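Local coordinates for protein D-alanyl-D-alanine carboxypeptidase DacB2 (Mycobacterium tuberculosis H37Rv, PDB 4RYE) that probably trims the terminal D-alanine from peptidoglycan pentapeptide stems, with D,D-carboxypeptidase activity shown in vitro, as a serine-type penicillin-binding protein of the S11 family, at residues Val56-Leu61 with Met166-Phe171; His112-Gly115 with Val119-Ala122. One frame throughout, in Å; residues are numbered along the deposited sequence.

Contact 1 (Val56-Leu61 with Met166-Phe171); sequences VALDEL and MANPVF
Asn168 OD1, which lies 3.9 Å from Leu58 CD1, takes two backbone N-H groups of the helix that follows it. Phe171 N reaches OD1 at 3.1 Å with an N-H...O angle of 162°, the donor tilted 29° from the carbonyl plane; the bond from Val170 N is weak and bent. This is an N-cap: with CG anti to the backbone N (chi1 -176°), the amide folds over the first turn of helix 169-176. The straighter bond, helped by the weak one, holds the amide's rotation and directs ND2 toward helix 50-60, where it stands 3.9 Å from Leu58 CB and donates to a water at 3.1 Å. That water is only weakly bonded to Asp59 OD1, whose partner carboxylate oxygen makes a salt bridge with Lys127.

Leu58 forks against the capped turn. CD1 abuts Phe171 CB at 3.8 Å and lies at the edge of the ring, close to its plane, while CD2 rests on Val170 CG1 at 4.0 Å. Leu63 touches both Leu58 and Val170, and Leu95 of helix 91-100 also packs on Leu58. The ring of Phe171 leads away from 56-61, and its side chain also touches Leu99. Between the two segments, then, Leu58 packs on Val170, Phe171 CB and the capping amide, while the polar link runs through a water and is weak at its aspartate end.

Contact 2 (His112-Gly115 with Val119-Ala122); sequences HMLG and VTVA
Leu114 lays its CB against the hydroxyl of Thr120, with OG1 3.3 Å away, and its CD1 branch against Thr120 CG2 at 3.9 Å. The two side chains meet at about a right angle; the leucine presents its root to the oxygen and one tip to the methyl. OG1 sits beside the backbone N of its own residue (chi1 -63°) and hydrogen-bonds to Gly116 O, one turn back in the chain; a second bond, to Ala111 O, is weak. The hydroxyl is thus satisfied despite its apolar neighbour, and Leu53 of helix 50-60 touches the side chains of both Leu114 and Thr120.

Val119 covers the neighbouring backbone with both branches. CG1 lies 3.6 Å from Leu114 O, and CG2 is equally far from Gly115 O. Leu114 O also accepts a hydrogen bond from Lys123, one turn beyond Val119. A water accepts from Val119 N at 3.0 Å and donates a weak bond to Gly115 O; both residues are exposed.

Gly115 turns the chain with a positive phi of 113°, a conformation in which a side chain would press on the preceding carbonyl. That phi, together with two bonds back into the last turn, ends helix 104-113 in a Schellman motif; Gly115 N lies 3.2 Å from His112 O, to which it is hydrogen-bonded. The arrangement is a short, tight link between consecutive helices, 104-113 and 117-130, in the helical region of the beta-lactamase-like (DD-peptidase) fold.

In the fold
Helix 50-60 joins the two contacts, whose centres are 15 Å apart: contact 1 uses its Leu58, while the Leu114 of contact 2 packs on Leu53, Val56 and Glu60 of that helix and on Leu61 just after it. Leu61 CG lies 3.7 Å from Leu114 CD2, and Val56 CG1 3.9 Å from Leu114 CD1. Along the chain, contact 2 is nested inside the loop that contact 1 closes. Helix 50-60 begins at Lys50, the probable proton acceptor of the SxxK pair with the inferred nucleophile Ser47. The side chains of Phe171 and Thr120 lie about 8 and 10 Å from that of Lys50: contact 1 includes the C-terminal part of this helix, contact 2 packs against it, and neither touches the lysine.

Contact 1 (Val56-Leu61 with Met166-Phe171)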
loop_
_atom_site.group_PDB
_atom_site.type_symbol
_atom_site.label_atom_id
_atom_site.label_comp_id
_atom_site.label_asym_id
_atom_site.label_seq_id
_atom_site.Cartn_x
_atom_site.Cartn_y
_atom_site.Cartn_z
ATOM N N VAL A 56 -5.049 -9.278 6.004
ATOM C CA VAL A 56 -6.109 -9.941 6.753
ATOM C C VAL A 56 -6.899 -10.869 5.822
ATOM O O VAL A 56 -7.170 -12.029 6.163
ATOM C CB VAL A 56 -7.061 -8.915 7.404
ATOM C CG1 VAL A 56 -8.289 -9.620 7.988
ATOM C CG2 VAL A 56 -6.331 -8.122 8.483
ATOM N N ALA A 57 -7.263 -10.359 4.646
ATOM C CA ALA A 57 -8.038 -11.146 3.681
ATOM C C ALA A 57 -7.294 -12.413 3.270
ATOM O O ALA A 57 -7.886 -13.486 3.182
ATOM C CB ALA A 57 -8.377 -10.309 2.445
ATOM N N LEU A 58 -5.996 -12.284 3.018
ATOM C CA LEU A 58 -5.198 -13.425 2.593
ATOM C C LEU A 58 -5.027 -14.445 3.702
ATOM O O LEU A 58 -4.929 -15.645 3.437
ATOM C CB LEU A 58 -3.835 -12.968 2.073
ATOM C CG LEU A 58 -3.901 -12.320 0.693
ATOM C CD1 LEU A 58 -2.620 -11.558 0.415
ATOM C CD2 LEU A 58 -4.161 -13.387 -0.364
ATOM N N ASP A 59 -4.999 -13.983 4.944
ATOM C CA ASP A 59 -4.931 -14.917 6.071
ATOM C C ASP A 59 -6.227 -15.703 6.283
ATOM O O ASP A 59 -6.192 -16.886 6.597
ATOM C CB ASP A 59 -4.577 -14.191 7.373
ATOM C CG ASP A 59 -3.097 -13.879 7.486
ATOM O OD1 ASP A 59 -2.326 -14.247 6.573
ATOM O OD2 ASP A 59 -2.707 -13.268 8.502
ATOM N N GLU A 60 -7.368 -15.041 6.121
ATOM C CA GLU A 60 -8.639 -15.633 6.549
ATOM C C GLU A 60 -9.510 -16.190 5.432
ATOM O O GLU A 60 -10.330 -17.083 5.664
ATOM C CB GLU A 60 -9.455 -14.611 7.348
ATOM C CG GLU A 60 -8.675 -13.962 8.479
ATOM C CD GLU A 60 -9.567 -13.348 9.546
ATOM O OE1 GLU A 60 -10.807 -13.518 9.478
ATOM O OE2 GLU A 60 -9.016 -12.700 10.462
ATOM N N LEU A 61 -9.362 -15.659 4.226
ATOM C CA LEU A 61 -10.313 -15.977 3.160
ATOM C C LEU A 61 -9.720 -16.911 2.116
ATOM O O LEU A 61 -8.569 -16.751 1.724
ATOM C CB LEU A 61 -10.791 -14.691 2.479
ATOM C CG LEU A 61 -11.525 -13.636 3.315
ATOM C CD1 LEU A 61 -11.774 -12.371 2.474
ATOM C CD2 LEU A 61 -12.837 -14.169 3.902
HETATM N N MSE A 166 4.623 -8.693 1.105
HETATM C CA MSE A 166 5.473 -9.196 0.025
HETATM C C MSE A 166 5.926 -10.631 0.247
HETATM O O MSE A 166 6.296 -11.332 -0.702
HETATM C CB MSE A 166 6.695 -8.295 -0.165
HETATM C CG MSE A 166 6.377 -6.964 -0.854
HETATM SE SE MSE A 166 5.623 -7.184 -2.662
HETATM C CE MSE A 166 6.999 -8.338 -3.420
ATOM N N ALA A 167 5.910 -11.066 1.502
ATOM C CA ALA A 167 6.282 -12.437 1.824
ATOM C C ALA A 167 5.213 -13.423 1.362
ATOM O O ALA A 167 5.489 -14.605 1.164
ATOM C CB ALA A 167 6.532 -12.581 3.311
ATOM N N ASN A 168 3.987 -12.936 1.192
ATOM C CA ASN A 168 2.891 -13.777 0.718
ATOM C C ASN A 168 2.933 -13.877 -0.810
ATOM O O ASN A 168 2.859 -12.853 -1.511
ATOM C CB ASN A 168 1.551 -13.188 1.177
ATOM C CG ASN A 168 0.375 -14.055 0.801
ATOM O OD1 ASN A 168 0.064 -14.220 -0.374
ATOM N ND2 ASN A 168 -0.306 -14.600 1.804
ATOM N N PRO A 169 3.062 -15.107 -1.339
ATOM C CA PRO A 169 3.251 -15.265 -2.788
ATOM C C PRO A 169 2.070 -14.749 -3.620
ATOM O O PRO A 169 2.284 -14.264 -4.725
ATOM C CB PRO A 169 3.430 -16.786 -2.966
ATOM C CG PRO A 169 2.891 -17.409 -1.691
ATOM C CD PRO A 169 3.128 -16.390 -0.612
ATOM N N VAL A 170 0.847 -14.851 -3.108
ATOM C CA VAL A 170 -0.288 -14.316 -3.850
ATOM C C VAL A 170 -0.272 -12.794 -3.876
ATOM O O VAL A 170 -0.521 -12.179 -4.917
ATOM C CB VAL A 170 -1.639 -14.840 -3.295
ATOM C CG1 VAL A 170 -2.791 -14.150 -3.997
ATOM C CG2 VAL A 170 -1.714 -16.354 -3.476
ATOM N N PHE A 171 0.035 -12.177 -2.740
ATOM C CA PHE A 171 0.135 -10.720 -2.718
ATOM C C PHE A 171 1.200 -10.252 -3.696
ATOM O O PHE A 171 0.969 -9.323 -4.483
ATOM C CB PHE A 171 0.447 -10.176 -1.317
ATOM C CG PHE A 171 0.514 -8.667 -1.267
ATOM C CD1 PHE A 171 1.702 -7.997 -1.533
ATOM C CD2 PHE A 171 -0.622 -7.920 -0.979
ATOM C CE1 PHE A 171 1.766 -6.598 -1.515
ATOM C CE2 PHE A 171 -0.576 -6.517 -0.947
ATOM C CZ PHE A 171 0.631 -5.856 -1.216
HETATM O O HOH W 1 0.451 -13.632 4.613
#

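Contact 2 (His112-Gly115 with Val119-Ala122)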
loop_
_atom_site.group_PDB
_atom_site.type_symbol
_atom_site.label_atom_id
_atom_site.label_comp_id
_atom_site.label_asym_id
_atom_site.label_seq_id
_atom_site.Cartn_x
_atom_site.Cartn_y
_atom_site.Cartn_z
ATOM N N HIS A 112 -17.074 -7.042 4.181
ATOM C CA HIS A 112 -18.295 -7.844 4.265
ATOM C C HIS A 112 -17.939 -9.325 4.480
ATOM O O HIS A 112 -18.440 -9.953 5.421
ATOM C CB HIS A 112 -19.148 -7.617 2.998
ATOM C CG HIS A 112 -20.405 -8.432 2.924
ATOM N ND1 HIS A 112 -21.375 -8.203 1.969
ATOM C CD2 HIS A 112 -20.845 -9.483 3.659
ATOM C CE1 HIS A 112 -22.359 -9.070 2.125
ATOM N NE2 HIS A 112 -22.061 -9.863 3.136
HETATM N N MSE A 113 -17.077 -9.875 3.623
HETATM C CA MSE A 113 -16.623 -11.266 3.765
HETATM C C MSE A 113 -15.929 -11.531 5.097
HETATM O O MSE A 113 -15.955 -12.646 5.598
HETATM C CB MSE A 113 -15.666 -11.653 2.632
HETATM C CG MSE A 113 -16.277 -11.554 1.259
HETATM SE SE MSE A 113 -15.101 -12.235 -0.160
HETATM C CE MSE A 113 -15.117 -14.101 0.414
ATOM N N LEU A 114 -15.302 -10.511 5.664
ATOM C CA LEU A 114 -14.534 -10.687 6.886
ATOM C C LEU A 114 -15.359 -10.494 8.151
ATOM O O LEU A 114 -14.830 -10.592 9.254
ATOM C CB LEU A 114 -13.333 -9.743 6.891
ATOM C CG LEU A 114 -12.277 -10.104 5.846
ATOM C CD1 LEU A 114 -11.316 -8.949 5.605
ATOM C CD2 LEU A 114 -11.524 -11.367 6.294
ATOM N N GLY A 115 -16.649 -10.219 7.999
ATOM C CA GLY A 115 -17.528 -10.093 9.149
ATOM C C GLY A 115 -18.073 -8.693 9.390
ATOM O O GLY A 115 -18.720 -8.437 10.406
ATOM N N VAL A 119 -15.675 -5.168 12.524
ATOM C CA VAL A 119 -14.887 -6.375 12.739
ATOM C C VAL A 119 -13.629 -6.356 11.886
ATOM O O VAL A 119 -12.547 -6.727 12.344
ATOM C CB VAL A 119 -15.719 -7.643 12.426
ATOM C CG1 VAL A 119 -14.833 -8.868 12.386
ATOM C CG2 VAL A 119 -16.849 -7.817 13.454
ATOM N N THR A 120 -13.755 -5.895 10.648
ATOM C CA THR A 120 -12.610 -5.885 9.743
ATOM C C THR A 120 -11.554 -4.893 10.211
ATOM O O THR A 120 -10.348 -5.176 10.175
ATOM C CB THR A 120 -13.048 -5.586 8.298
ATOM O OG1 THR A 120 -13.917 -6.630 7.855
ATOM C CG2 THR A 120 -11.853 -5.505 7.360
ATOM N N VAL A 121 -12.009 -3.737 10.676
ATOM C CA VAL A 121 -11.090 -2.746 11.209
ATOM C C VAL A 121 -10.395 -3.296 12.457
ATOM O O VAL A 121 -9.180 -3.116 12.619
ATOM C CB VAL A 121 -11.796 -1.410 11.490
ATOM C CG1 VAL A 121 -10.877 -0.457 12.269
ATOM C CG2 VAL A 121 -12.233 -0.780 10.169
ATOM N N ALA A 122 -11.139 -3.985 13.319
ATOM C CA ALA A 122 -10.508 -4.604 14.495
ATOM C C ALA A 122 -9.469 -5.651 14.088
ATOM O O ALA A 122 -8.392 -5.713 14.678
ATOM C CB ALA A 122 -11.538 -5.217 15.416
HETATM O O HOH W 2 -18.600 -5.444 11.846
#